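PDB 7DMB: putative methyltransferase from Emericella variicolor, which binds S-adenosyl-L-homocysteine and probably acts as the trans-acting methyltransferase of calbistrin biosynthesis, working alongside a polyketide synthase. Local coordinates for residues A[289-294]-A[336-341]; A[264-269]-A[295-300]. One frame throughout, in Å; residues are numbered along the deposited sequence.

Contact 1: residues A[289-294]-A[336-341]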
# COMPACT_ATOMS: atom_id res chain seq x y z
N PRO A 289 11.72 -6.22 7.58
CA PRO A 289 12.74 -5.50 8.37
C PRO A 289 13.93 -5.00 7.57
O PRO A 289 14.54 -3.99 7.95
CB PRO A 289 13.16 -6.52 9.45
CG PRO A 289 12.65 -7.84 8.99
CD PRO A 289 11.48 -7.59 8.09
N CYS A 290 14.27 -5.65 6.46
CA CYS A 290 15.50 -5.29 5.76
C CYS A 290 15.20 -5.37 4.27
O CYS A 290 15.02 -6.46 3.73
CB CYS A 290 16.64 -6.25 6.17
SG CYS A 290 18.17 -6.08 5.24
N LEU A 291 15.11 -4.22 3.61
CA LEU A 291 14.59 -4.21 2.25
C LEU A 291 15.51 -4.95 1.29
O LEU A 291 15.03 -5.63 0.37
CB LEU A 291 14.36 -2.78 1.76
CG LEU A 291 13.35 -1.98 2.58
CD1 LEU A 291 13.07 -0.68 1.88
CD2 LEU A 291 12.07 -2.80 2.80
N VAL A 292 16.83 -4.83 1.47
CA VAL A 292 17.77 -5.47 0.55
C VAL A 292 17.64 -6.99 0.62
O VAL A 292 17.60 -7.67 -0.42
CB VAL A 292 19.20 -4.99 0.83
CG1 VAL A 292 20.20 -5.81 0.03
CG2 VAL A 292 19.34 -3.51 0.49
N GLU A 293 17.58 -7.55 1.82
CA GLU A 293 17.38 -9.00 1.94
C GLU A 293 16.04 -9.41 1.35
O GLU A 293 15.93 -10.45 0.68
CB GLU A 293 17.48 -9.42 3.40
CG GLU A 293 18.88 -9.87 3.82
CD GLU A 293 18.93 -10.24 5.30
OE1 GLU A 293 17.94 -10.82 5.79
OE2 GLU A 293 19.95 -9.95 5.96
N THR A 294 15.02 -8.58 1.56
CA THR A 294 13.71 -8.81 0.96
C THR A 294 13.78 -8.80 -0.55
O THR A 294 13.21 -9.67 -1.23
CB THR A 294 12.73 -7.75 1.44
OG1 THR A 294 12.34 -8.06 2.78
CG2 THR A 294 11.50 -7.68 0.52
N ASP A 336 17.46 -0.29 9.39
CA ASP A 336 17.42 -0.54 7.95
C ASP A 336 17.47 0.78 7.17
O ASP A 336 16.94 0.88 6.06
CB ASP A 336 16.18 -1.34 7.56
CG ASP A 336 16.30 -1.95 6.18
OD1 ASP A 336 17.35 -2.57 5.91
OD2 ASP A 336 15.36 -1.81 5.36
N GLY A 337 18.07 1.80 7.77
CA GLY A 337 18.23 3.07 7.08
C GLY A 337 16.92 3.77 6.80
O GLY A 337 16.83 4.52 5.83
N ARG A 338 15.90 3.53 7.63
CA ARG A 338 14.55 4.05 7.44
C ARG A 338 14.07 4.62 8.78
O ARG A 338 13.09 4.17 9.37
CB ARG A 338 13.60 2.96 6.94
CG ARG A 338 13.94 2.41 5.56
CD ARG A 338 12.88 1.40 5.10
NE ARG A 338 13.09 0.07 5.67
CZ ARG A 338 12.13 -0.84 5.83
NH1 ARG A 338 10.89 -0.58 5.47
NH2 ARG A 338 12.42 -2.03 6.35
N ALA A 339 14.80 5.62 9.27
CA ALA A 339 14.51 6.19 10.59
C ALA A 339 13.16 6.89 10.61
O ALA A 339 12.41 6.75 11.58
CB ALA A 339 15.62 7.15 11.01
N GLY A 340 12.83 7.63 9.55
CA GLY A 340 11.57 8.36 9.49
C GLY A 340 10.32 7.50 9.35
O GLY A 340 9.22 8.04 9.47
N GLY A 341 10.46 6.20 9.12
CA GLY A 341 9.32 5.33 8.93
C GLY A 341 9.57 4.33 7.82
O GLY A 341 10.51 4.47 7.05
O HOH W 1 17.87 -2.74 3.39
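Asp336 reaches across to the start of helix 291-301 and accepts a hydrogen bond from its first turn: Leu291 N lies 3.0 Å from Asp336 OD2, with an N-H...O angle of 157°. The donor comes in on the syn side, 32° out of the carboxylate plane. Asp336 carries its carboxylate over Cys290 CA and the Leu291 N-H because chi1 (-163°) sets CG opposite the backbone N. The second oxygen, OD1, works through a water that donates to it and accepts from Val292 N, so both carboxylate oxygens serve backbone N-H groups of this first turn.

Charge pairing holds one of these oxygens further. Arg338 NE meets the anti lone pair of Asp336 OD2 at 3.0 Å, and Arg352 of helix 346-355 forms another salt bridge to OD2. Arg338 NH2 makes only a weak bond to Pro289 O (3.3 Å); its stronger partner is Thr288 O.

Nonpolar packing completes the contact. Leu291 CD2 sits 3.5 Å above one face of the Arg338 guanidinium, offset toward its rim, while CD1 rests 3.8 Å from Arg338 CD.

A carboxylate at the N-terminal end of a helix, its OD2 held by two arginines, should be stabilised as the anion. Asp336 thereby ties the 336-341 loop to a helix start where the Pro289 side chain is about 6 Å from the bound S-adenosyl-L-homocysteine.

Contact 2: residues A[264-269]-A[295-300]; sequences KDPVEQ and LKNVRT
The loop 264-269 runs past one side of helix 291-301, the CA atoms of Asp265 and Asn297 coming within 5.9 Å, and no hydrogen bond joins the two segments directly. Asn297 has the largest share of the buried surface. Its CG is anti to the carbonyl carbon (chi1 -72°), which projects the amide at the loop backbone: ND2 is 3.2 Å from Lys264 O at an angle too poor for a bond, and it hydrogen-bonds to Ile262 O. Pro266 packs against the same residue, its CD 3.7 Å from Asn297 OD1 and its CG 3.6 Å from the backbone Asn297 O. One turn further along, Val267 CG2 meets Thr300 CG2 at 3.7 Å, the two side chains crossing at about a right angle.

Within the loop, Asp265 OD2 accepts from Glu268 N at 2.9 Å, an Asx motif, with the donor lying above the carboxylate plane. Gln269 NE2 bonds to Asp265 O and also to Asp261 O.

This surface contact joins the connection between strands 255-259 and 276-282 to helix 291-301, while Leu295 and Val298 of that helix pack on strands 306-313 and 358-366.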
# COMPACT_ATOMS: atom_id res chain seq x y z
N LYS A 264 12.49 -14.03 4.31
CA LYS A 264 13.31 -15.22 4.47
C LYS A 264 13.39 -15.97 3.15
O LYS A 264 12.59 -15.75 2.24
CB LYS A 264 12.76 -16.15 5.55
CG LYS A 264 12.79 -15.54 6.94
CD LYS A 264 12.00 -16.38 7.92
CE LYS A 264 11.77 -15.59 9.20
NZ LYS A 264 12.37 -16.23 10.38
N ASP A 265 14.37 -16.88 3.06
CA ASP A 265 14.64 -17.58 1.81
C ASP A 265 13.39 -18.31 1.31
O ASP A 265 12.84 -19.16 2.03
CB ASP A 265 15.78 -18.58 2.00
CG ASP A 265 15.93 -19.51 0.81
OD1 ASP A 265 15.81 -19.04 -0.34
OD2 ASP A 265 16.15 -20.72 1.03
N PRO A 266 12.91 -18.01 0.10
CA PRO A 266 11.73 -18.72 -0.41
C PRO A 266 12.00 -20.17 -0.78
O PRO A 266 11.09 -21.00 -0.63
CB PRO A 266 11.30 -17.89 -1.63
CG PRO A 266 12.42 -16.98 -1.93
CD PRO A 266 13.29 -16.86 -0.74
N VAL A 267 13.21 -20.51 -1.24
CA VAL A 267 13.50 -21.91 -1.59
C VAL A 267 13.30 -22.82 -0.38
O VAL A 267 12.70 -23.90 -0.49
CB VAL A 267 14.91 -22.04 -2.18
CG1 VAL A 267 15.14 -23.50 -2.69
CG2 VAL A 267 15.14 -21.04 -3.29
N GLU A 268 13.81 -22.41 0.79
CA GLU A 268 13.65 -23.23 1.98
C GLU A 268 12.18 -23.34 2.39
O GLU A 268 11.77 -24.35 2.99
CB GLU A 268 14.52 -22.68 3.12
CG GLU A 268 14.53 -23.50 4.44
CD GLU A 268 15.12 -24.91 4.29
OE1 GLU A 268 15.95 -25.14 3.38
OE2 GLU A 268 14.74 -25.80 5.09
N GLN A 269 11.36 -22.33 2.06
CA GLN A 269 9.92 -22.36 2.33
C GLN A 269 9.13 -23.19 1.31
O GLN A 269 7.91 -23.29 1.45
CB GLN A 269 9.36 -20.94 2.37
CG GLN A 269 9.98 -20.06 3.47
CD GLN A 269 9.44 -18.66 3.45
OE1 GLN A 269 8.27 -18.42 3.77
NE2 GLN A 269 10.28 -17.71 3.05
N LEU A 295 14.45 -7.79 -1.12
CA LEU A 295 14.55 -7.74 -2.57
C LEU A 295 15.41 -8.88 -3.13
O LEU A 295 15.09 -9.41 -4.20
CB LEU A 295 15.06 -6.35 -2.99
CG LEU A 295 14.06 -5.20 -2.74
CD1 LEU A 295 14.71 -3.82 -2.71
CD2 LEU A 295 12.93 -5.19 -3.77
N LYS A 296 16.46 -9.31 -2.41
CA LYS A 296 17.21 -10.49 -2.85
C LYS A 296 16.35 -11.75 -2.84
O LYS A 296 16.55 -12.65 -3.67
CB LYS A 296 18.45 -10.71 -1.97
CG LYS A 296 19.54 -9.64 -2.07
CD LYS A 296 20.70 -9.90 -1.09
CE LYS A 296 21.84 -8.91 -1.29
NZ LYS A 296 23.07 -9.28 -0.55
N ASN A 297 15.40 -11.83 -1.91
CA ASN A 297 14.50 -12.98 -1.90
C ASN A 297 13.50 -12.91 -3.05
O ASN A 297 13.15 -13.94 -3.63
CB ASN A 297 13.80 -13.10 -0.55
CG ASN A 297 14.73 -13.55 0.56
OD1 ASN A 297 15.74 -14.23 0.31
ND2 ASN A 297 14.42 -13.17 1.80
N VAL A 298 13.07 -11.69 -3.42
CA VAL A 298 12.24 -11.56 -4.62
C VAL A 298 13.03 -11.98 -5.86
O VAL A 298 12.50 -12.65 -6.75
CB VAL A 298 11.71 -10.12 -4.75
CG1 VAL A 298 11.03 -9.93 -6.10
CG2 VAL A 298 10.73 -9.80 -3.63
N ARG A 299 14.31 -11.59 -5.94
CA ARG A 299 15.11 -11.92 -7.11
C ARG A 299 15.32 -13.43 -7.24
O ARG A 299 15.32 -13.97 -8.36
CB ARG A 299 16.47 -11.22 -7.05
CG ARG A 299 17.37 -11.51 -8.27
CD ARG A 299 18.84 -11.44 -7.91
NE ARG A 299 19.65 -10.89 -9.00
CZ ARG A 299 20.39 -11.63 -9.83
NH1 ARG A 299 20.40 -12.96 -9.72
NH2 ARG A 299 21.10 -11.04 -10.78
N THR A 300 15.52 -14.11 -6.11
CA THR A 300 15.64 -15.56 -6.13
C THR A 300 14.47 -16.22 -6.85
O THR A 300 14.66 -17.19 -7.59
CB THR A 300 15.76 -16.08 -4.69
OG1 THR A 300 17.02 -15.69 -4.15
CG2 THR A 300 15.63 -17.59 -4.62

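In the fold
Both contacts are built on helix 291-301, which follows strand 276-282 and precedes strand 306-313 of the seven-stranded mixed sheet. Contact 1 takes the start of the helix and contact 2 its later turns; their centres are about 17 Å apart. Along the chain the segments alternate, 264-269, 289-294, 295-300, 336-341, so the helix is held by a loop that precedes it and by another between helices 319-324 and 346-355. The sheet order 3-2-1-4-5-7-6 is that of a class I, Rossmann-like methyltransferase. Each contact has one side chain near S-adenosyl-L-homocysteine: Pro289 of contact 1 at about 6 Å, Lys264 of contact 2 at about 7 Å.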